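Local coordinates for conserved Archaeal protein (Sulfolobus acidocaldarius, PDB 4OPG) that reduces the double bonds of geranylgeranyl chains with the help of bound FAD, yielding the saturated archaeol lipids of archaeal membranes, at residues 22-27 with 60-65; 268-273 with 292-297. The protein carries 1 engineered substitution. All blocks are in the same frame, centred on the assembly; numbering follows the deposited sequence.

Interaction 1 of 2, residues 22-27 with 60-65; sequences AYQLSR and LGMPYP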
loop_
_atom_site.group_PDB
_atom_site.type_symbol
_atom_site.label_atom_id
_atom_site.label_comp_id
_atom_site.label_asym_id
_atom_site.label_seq_id
_atom_site.Cartn_x
_atom_site.Cartn_y
_atom_site.Cartn_z
ATOM N N ALA A 22 -16.712 -1.525 2.724
ATOM C CA ALA A 22 -18.076 -1.189 3.123
ATOM C C ALA A 22 -18.886 -0.673 1.941
ATOM O O ALA A 22 -20.067 -0.994 1.790
ATOM C CB ALA A 22 -18.061 -0.159 4.242
ATOM N N TYR A 23 -18.241 0.132 1.104
ATOM C CA TYR A 23 -18.884 0.689 -0.076
ATOM C C TYR A 23 -19.271 -0.410 -1.062
ATOM O O TYR A 23 -20.402 -0.458 -1.544
ATOM C CB TYR A 23 -17.959 1.707 -0.748
ATOM C CG TYR A 23 -18.564 2.420 -1.937
ATOM C CD1 TYR A 23 -19.344 3.556 -1.766
ATOM C CD2 TYR A 23 -18.342 1.965 -3.230
ATOM C CE1 TYR A 23 -19.895 4.214 -2.851
ATOM C CE2 TYR A 23 -18.889 2.617 -4.320
ATOM C CZ TYR A 23 -19.663 3.739 -4.126
ATOM O OH TYR A 23 -20.206 4.390 -5.209
ATOM N N GLN A 24 -18.326 -1.302 -1.345
ATOM C CA GLN A 24 -18.531 -2.351 -2.336
ATOM C C GLN A 24 -19.519 -3.418 -1.866
ATOM O O GLN A 24 -20.149 -4.090 -2.683
ATOM C CB GLN A 24 -17.196 -3.004 -2.695
ATOM C CG GLN A 24 -16.194 -2.078 -3.367
ATOM C CD GLN A 24 -16.540 -1.780 -4.812
ATOM O OE1 GLN A 24 -17.478 -2.350 -5.370
ATOM N NE2 GLN A 24 -15.778 -0.885 -5.430
ATOM N N LEU A 25 -19.652 -3.571 -0.551
ATOM C CA LEU A 25 -20.538 -4.584 0.024
ATOM C C LEU A 25 -21.967 -4.084 0.236
ATOM O O LEU A 25 -22.889 -4.882 0.407
ATOM C CB LEU A 25 -19.978 -5.081 1.359
ATOM C CG LEU A 25 -19.015 -6.267 1.348
ATOM C CD1 LEU A 25 -18.435 -6.489 2.733
ATOM C CD2 LEU A 25 -19.723 -7.517 0.855
ATOM N N SER A 26 -22.142 -2.766 0.229
ATOM C CA SER A 26 -23.426 -2.154 0.559
ATOM C C SER A 26 -24.534 -2.509 -0.429
ATOM O O SER A 26 -24.271 -2.770 -1.604
ATOM C CB SER A 26 -23.276 -0.633 0.637
ATOM O OG SER A 26 -22.794 -0.103 -0.585
ATOM N N ARG A 27 -25.770 -2.516 0.068
ATOM C CA ARG A 27 -26.962 -2.764 -0.743
ATOM C C ARG A 27 -26.930 -4.108 -1.459
ATOM O O ARG A 27 -27.283 -4.198 -2.634
ATOM C CB ARG A 27 -27.150 -1.646 -1.773
ATOM C CG ARG A 27 -27.556 -0.307 -1.187
ATOM C CD ARG A 27 -29.068 -0.172 -1.092
ATOM N NE ARG A 27 -29.466 1.167 -0.669
ATOM C CZ ARG A 27 -29.558 2.212 -1.486
ATOM N NH1 ARG A 27 -29.278 2.077 -2.776
ATOM N NH2 ARG A 27 -29.927 3.395 -1.014
ATOM N N LEU A 60 -12.431 0.136 -10.314
ATOM C CA LEU A 60 -13.223 -0.393 -9.212
ATOM C C LEU A 60 -14.616 0.223 -9.135
ATOM O O LEU A 60 -15.414 -0.137 -8.269
ATOM C CB LEU A 60 -12.485 -0.168 -7.891
ATOM C CG LEU A 60 -11.061 -0.722 -7.838
ATOM C CD1 LEU A 60 -10.351 -0.243 -6.586
ATOM C CD2 LEU A 60 -11.073 -2.243 -7.904
ATOM N N GLY A 61 -14.906 1.149 -10.044
ATOM C CA GLY A 61 -16.174 1.855 -10.022
ATOM C C GLY A 61 -16.271 2.746 -8.800
ATOM O O GLY A 61 -17.347 2.935 -8.230
ATOM N N MET A 62 -15.129 3.291 -8.396
ATOM C CA MET A 62 -15.057 4.163 -7.232
ATOM C C MET A 62 -15.341 5.606 -7.638
ATOM O O MET A 62 -14.813 6.082 -8.644
ATOM C CB MET A 62 -13.682 4.052 -6.569
ATOM C CG MET A 62 -13.711 4.088 -5.053
ATOM S SD MET A 62 -14.506 2.632 -4.347
ATOM C CE MET A 62 -14.515 3.072 -2.612
ATOM N N PRO A 63 -16.177 6.308 -6.860
ATOM C CA PRO A 63 -16.546 7.692 -7.179
ATOM C C PRO A 63 -15.337 8.623 -7.226
ATOM O O PRO A 63 -14.517 8.610 -6.307
ATOM C CB PRO A 63 -17.490 8.078 -6.033
ATOM C CG PRO A 63 -17.139 7.146 -4.919
ATOM C CD PRO A 63 -16.772 5.859 -5.589
ATOM N N TYR A 64 -15.233 9.408 -8.295
ATOM C CA TYR A 64 -14.150 10.375 -8.439
ATOM C C TYR A 64 -14.150 11.387 -7.301
ATOM O O TYR A 64 -15.209 11.845 -6.869
ATOM C CB TYR A 64 -14.256 11.118 -9.774
ATOM C CG TYR A 64 -13.586 10.431 -10.942
ATOM C CD1 TYR A 64 -13.076 9.144 -10.825
ATOM C CD2 TYR A 64 -13.452 11.080 -12.162
ATOM C CE1 TYR A 64 -12.460 8.521 -11.898
ATOM C CE2 TYR A 64 -12.839 10.468 -13.235
ATOM C CZ TYR A 64 -12.345 9.190 -13.101
ATOM O OH TYR A 64 -11.736 8.588 -14.178
ATOM N N PRO A 65 -12.956 11.734 -6.808
ATOM C CA PRO A 65 -12.832 12.815 -5.827
ATOM C C PRO A 65 -13.165 14.163 -6.458
ATOM O O PRO A 65 -12.516 14.567 -7.422
ATOM C CB PRO A 65 -11.363 12.745 -5.410
ATOM C CG PRO A 65 -10.674 12.087 -6.562
ATOM C CD PRO A 65 -11.661 11.104 -7.111
#

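Interaction 2 of 2, residues 268-273 with 292-297; sequences ALVPTR and FTVNPV. With FDA (dihydroflavine-adenine dinucleotide), chain B.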
loop_
_atom_site.group_PDB
_atom_site.type_symbol
_atom_site.label_atom_id
_atom_site.label_comp_id
_atom_site.label_asym_id
_atom_site.label_seq_id
_atom_site.Cartn_x
_atom_site.Cartn_y
_atom_site.Cartn_z
ATOM N N ALA A 268 4.582 7.587 9.577
ATOM C CA ALA A 268 4.077 6.264 9.920
ATOM C C ALA A 268 4.842 5.168 9.187
ATOM O O ALA A 268 5.652 5.442 8.301
ATOM C CB ALA A 268 2.589 6.167 9.611
ATOM N N LEU A 269 4.572 3.924 9.567
ATOM C CA LEU A 269 5.198 2.765 8.945
ATOM C C LEU A 269 4.531 2.438 7.610
ATOM O O LEU A 269 3.319 2.585 7.462
ATOM C CB LEU A 269 5.123 1.560 9.887
ATOM C CG LEU A 269 5.865 0.282 9.499
ATOM C CD1 LEU A 269 7.366 0.500 9.565
ATOM C CD2 LEU A 269 5.443 -0.865 10.405
ATOM N N VAL A 270 5.329 2.003 6.638
ATOM C CA VAL A 270 4.809 1.618 5.328
ATOM C C VAL A 270 5.328 0.245 4.913
ATOM O O VAL A 270 6.521 0.086 4.662
ATOM C CB VAL A 270 5.199 2.636 4.233
ATOM C CG1 VAL A 270 4.584 2.239 2.900
ATOM C CG2 VAL A 270 4.774 4.038 4.622
ATOM N N PRO A 271 4.435 -0.755 4.845
ATOM C CA PRO A 271 4.825 -2.087 4.366
ATOM C C PRO A 271 5.319 -2.029 2.922
ATOM O O PRO A 271 4.709 -1.350 2.102
ATOM C CB PRO A 271 3.528 -2.900 4.472
ATOM C CG PRO A 271 2.686 -2.156 5.461
ATOM C CD PRO A 271 3.024 -0.709 5.268
ATOM N N THR A 272 6.417 -2.710 2.618
ATOM C CA THR A 272 6.956 -2.699 1.262
ATOM C C THR A 272 7.329 -4.105 0.816
ATOM O O THR A 272 8.504 -4.408 0.607
ATOM C CB THR A 272 8.200 -1.790 1.139
ATOM O OG1 THR A 272 9.199 -2.212 2.075
ATOM C CG2 THR A 272 7.841 -0.333 1.403
ATOM N N ARG A 273 6.322 -4.960 0.670
ATOM C CA ARG A 273 6.551 -6.346 0.287
ATOM C C ARG A 273 5.331 -6.970 -0.374
ATOM O O ARG A 273 4.309 -6.314 -0.572
ATOM C CB ARG A 273 6.942 -7.181 1.509
ATOM C CG ARG A 273 5.984 -7.034 2.683
ATOM C CD ARG A 273 6.036 -8.239 3.611
ATOM N NE ARG A 273 5.223 -9.344 3.112
ATOM C CZ ARG A 273 4.978 -10.462 3.790
ATOM N NH1 ARG A 273 5.483 -10.631 5.005
ATOM N NH2 ARG A 273 4.223 -11.410 3.252
ATOM N N PHE A 292 -0.589 -5.926 4.031
ATOM C CA PHE A 292 0.603 -5.577 3.252
ATOM C C PHE A 292 0.282 -5.381 1.770
ATOM O O PHE A 292 0.941 -5.959 0.905
ATOM C CB PHE A 292 1.690 -6.649 3.407
ATOM C CG PHE A 292 1.978 -7.028 4.836
ATOM C CD1 PHE A 292 1.887 -6.091 5.854
ATOM C CD2 PHE A 292 2.341 -8.326 5.158
ATOM C CE1 PHE A 292 2.149 -6.441 7.165
ATOM C CE2 PHE A 292 2.609 -8.682 6.466
ATOM C CZ PHE A 292 2.511 -7.739 7.472
ATOM N N THR A 293 -0.724 -4.561 1.481
ATOM C CA THR A 293 -1.188 -4.372 0.108
ATOM C C THR A 293 -0.466 -3.232 -0.609
ATOM O O THR A 293 -0.872 -2.814 -1.690
ATOM C CB THR A 293 -2.707 -4.100 0.063
ATOM O OG1 THR A 293 -3.017 -2.949 0.856
ATOM C CG2 THR A 293 -3.477 -5.293 0.594
ATOM N N VAL A 294 0.615 -2.741 -0.015
ATOM C CA VAL A 294 1.328 -1.590 -0.558
ATOM C C VAL A 294 2.317 -1.979 -1.660
ATOM O O VAL A 294 3.013 -2.990 -1.553
ATOM C CB VAL A 294 2.083 -0.843 0.558
ATOM C CG1 VAL A 294 2.768 0.399 0.016
ATOM C CG2 VAL A 294 1.135 -0.478 1.683
ATOM N N ASN A 295 2.360 -1.174 -2.720
ATOM C CA ASN A 295 3.364 -1.308 -3.772
ATOM C C ASN A 295 4.777 -1.247 -3.192
ATOM O O ASN A 295 5.178 -0.231 -2.630
ATOM C CB ASN A 295 3.171 -0.209 -4.823
ATOM C CG ASN A 295 4.090 -0.367 -6.027
ATOM O OD1 ASN A 295 5.305 -0.212 -5.920
ATOM N ND2 ASN A 295 3.504 -0.651 -7.186
ATOM N N PRO A 296 5.537 -2.345 -3.322
ATOM C CA PRO A 296 6.880 -2.436 -2.736
ATOM C C PRO A 296 7.884 -1.441 -3.325
ATOM O O PRO A 296 8.872 -1.132 -2.662
ATOM C CB PRO A 296 7.304 -3.876 -3.053
ATOM C CG PRO A 296 6.017 -4.614 -3.284
ATOM C CD PRO A 296 5.117 -3.614 -3.938
ATOM N N VAL A 297 7.639 -0.947 -4.534
ATOM C CA VAL A 297 8.599 -0.060 -5.189
ATOM C C VAL A 297 8.398 1.414 -4.837
ATOM O O VAL A 297 9.308 2.050 -4.307
ATOM C CB VAL A 297 8.556 -0.215 -6.723
ATOM C CG1 VAL A 297 9.353 0.897 -7.393
ATOM C CG2 VAL A 297 9.100 -1.573 -7.131
HETATM P PA FDA B . -5.327 3.323 7.404
HETATM O O1A FDA B . -4.283 3.439 8.448
HETATM O O2A FDA B . -5.532 4.572 6.543
HETATM O O5B FDA B . -6.668 2.857 8.076
HETATM C C5B FDA B . -6.652 2.244 9.379
HETATM C C4B FDA B . -7.860 2.736 10.126
HETATM O O4B FDA B . -8.283 1.731 11.073
HETATM C C3B FDA B . -7.656 4.031 10.917
HETATM O O3B FDA B . -8.714 4.949 10.668
HETATM C C2B FDA B . -7.610 3.555 12.374
HETATM O O2B FDA B . -8.145 4.528 13.265
HETATM C C1B FDA B . -8.520 2.334 12.326
HETATM N N9A FDA B . -8.257 1.341 13.362
HETATM C C8A FDA B . -7.054 0.765 13.672
HETATM N N7A FDA B . -7.116 -0.107 14.651
HETATM C C5A FDA B . -8.457 -0.103 15.009
HETATM C C6A FDA B . -9.180 -0.816 15.985
HETATM N N6A FDA B . -8.630 -1.713 16.809
HETATM N N1A FDA B . -10.508 -0.580 16.078
HETATM C C2A FDA B . -11.062 0.311 15.253
HETATM N N3A FDA B . -10.485 1.039 14.295
HETATM C C4A FDA B . -9.173 0.782 14.221
HETATM N N1 FDA B . -0.238 5.825 -0.506
HETATM C C2 FDA B . -0.519 6.255 -1.777
HETATM O O2 FDA B . -1.184 5.577 -2.555
HETATM N N3 FDA B . -0.035 7.491 -2.126
HETATM C C4 FDA B . 0.884 8.252 -1.431
HETATM O O4 FDA B . 1.234 9.351 -1.858
HETATM C C4X FDA B . 1.302 7.647 -0.219
HETATM N N5 FDA B . 2.258 8.259 0.541
HETATM C C5X FDA B . 2.429 7.893 1.866
HETATM C C6 FDA B . 3.158 8.682 2.752
HETATM C C7 FDA B . 3.314 8.321 4.086
HETATM C C7M FDA B . 4.076 9.230 5.015
HETATM C C8 FDA B . 2.737 7.128 4.550
HETATM C C8M FDA B . 2.870 6.712 5.991
HETATM C C9 FDA B . 2.023 6.329 3.665
HETATM C C9A FDA B . 1.859 6.703 2.336
HETATM N N10 FDA B . 1.130 5.917 1.421
HETATM C C10 FDA B . 0.732 6.466 0.223
HETATM C "C1'" FDA B . 0.497 4.651 1.848
HETATM C "C2'" FDA B . -0.950 4.884 2.281
HETATM O "O2'" FDA B . -1.016 5.995 3.177
HETATM C "C3'" FDA B . -1.493 3.627 2.964
HETATM O "O3'" FDA B . -0.954 2.488 2.305
HETATM C "C4'" FDA B . -3.019 3.517 2.950
HETATM O "O4'" FDA B . -3.603 4.737 3.410
HETATM C "C5'" FDA B . -3.502 2.347 3.779
HETATM O "O5'" FDA B . -4.930 2.419 3.956
HETATM P P FDA B . -5.622 1.575 5.100
HETATM O O1P FDA B . -7.070 1.891 5.107
HETATM O O2P FDA B . -5.227 0.098 5.024
HETATM O O3P FDA B . -4.931 2.136 6.418
HETATM O O HOH W 1 3.234 -4.087 1.052
#

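Interaction 1 of 2, residues 22-27 with 60-65
The side chains of Tyr23 and Met62 run alongside each other, pointing opposite ways, with the thioether lying obliquely to the phenol ring. The methyl CE of Met62 reaches CD2 of Tyr23 at 4.0 Å. Its SD stands 4.8 Å from the centroid of the Tyr23 ring, 42° off the ring normal, a Met-aromatic contact. Setting CG of Tyr23 anti to the backbone N (chi1 -176°) directs the ring toward the 60-65 loop, and its hydroxyl end reaches Pro63; there CD of the proline lies 3.8 Å from Tyr23 OH and also borders CZ. Helix 16-25 follows the glycine-rich turn of the Rossmann-type FAD-binding fold, and its last turn is met here by the loop leaving helix 54-59. That second helix closes in a Schellman motif at Gly61, whose positive phi suits glycine. Gln24 uses the same helix end. Its chain bends at chi2 and carries NE2 to the backbone O of Leu60 in a hydrogen bond of 3.0 Å, with the N-H pointing at the oxygen at 154° and the acceptor close to the amide plane. NE2 also passes 3.9 Å from SD of Met62. Helix 99-112 covers the nonpolar side, with Val106 touching both Tyr23 and Met62, while Tyr102 OH bonds to Pro63 O.

Interaction 2 of 2, residues 268-273 with 292-297
Phe292 and the guanidinium of Arg273 meet with their planes 43° apart: ring atom CD2 sits 3.6 Å above the centre of one guanidinium face, whereas the cation comes to the ring obliquely. Pro271 also nears this ring obliquely, its CB 3.8 Å from CD1. The contact joins the end of strand 261-271, an outermost strand of the eight-stranded mixed sheet, to the loop between strand 284-286 and helix 302-322 in this FAD-dependent reductase of the geranylgeranyl reductase family, and it borders the flavin pocket. Arg273 takes its place through a bend at chi3 (-82°), and NH2 forms a salt bridge with Glu176 and a hydrogen bond to Pro275 O. Were Arg273 replaced by an alanine, Glu176 would probably lose its charged mate and a gap would be left beside CD2 and CE2 of Phe292. Nearer the cofactor, Val270 divides its branches: CG1 packs on CG1 of Val294, the two side chains crossing at about a right angle, while CG2 lies 3.6 Å from the flavin methyl C8M. Val294 likewise turns CG2 to the ribityl O3' of the cofactor. At the far end Pro296 packs CB against the Thr272 backbone and CG against Arg273 O, and Asn295 OD1 accepts from Val297 N in an Asx turn; its ND2 bonds to Tyr341 OH beside the geranylgeranyl diphosphate. A water bridges the backbones, accepting from Arg273 N at 3.2 Å and donating to Val294 O at 2.8 Å.

Interaction 1 is partly buried, its centre about 18 Å from the centre of the chain, and rests on one direct side-chain-to-backbone bond beside a small nonpolar patch. Interaction 2, its centre about 5 Å from that of the chain, is wholly buried and covers twice the surface; no direct hydrogen bond crosses it, and a water joins the backbones instead. Their chemistry thus differs with their place in the fold. The first joins the last turn of helix 16-25 to the loop after helix 54-59, the second a strand end to a loop. They do not touch, their nearest atoms being about 11 Å apart, yet helix 302-322 relates them: it packs on Gln24 and Leu60, and follows loop 292-297.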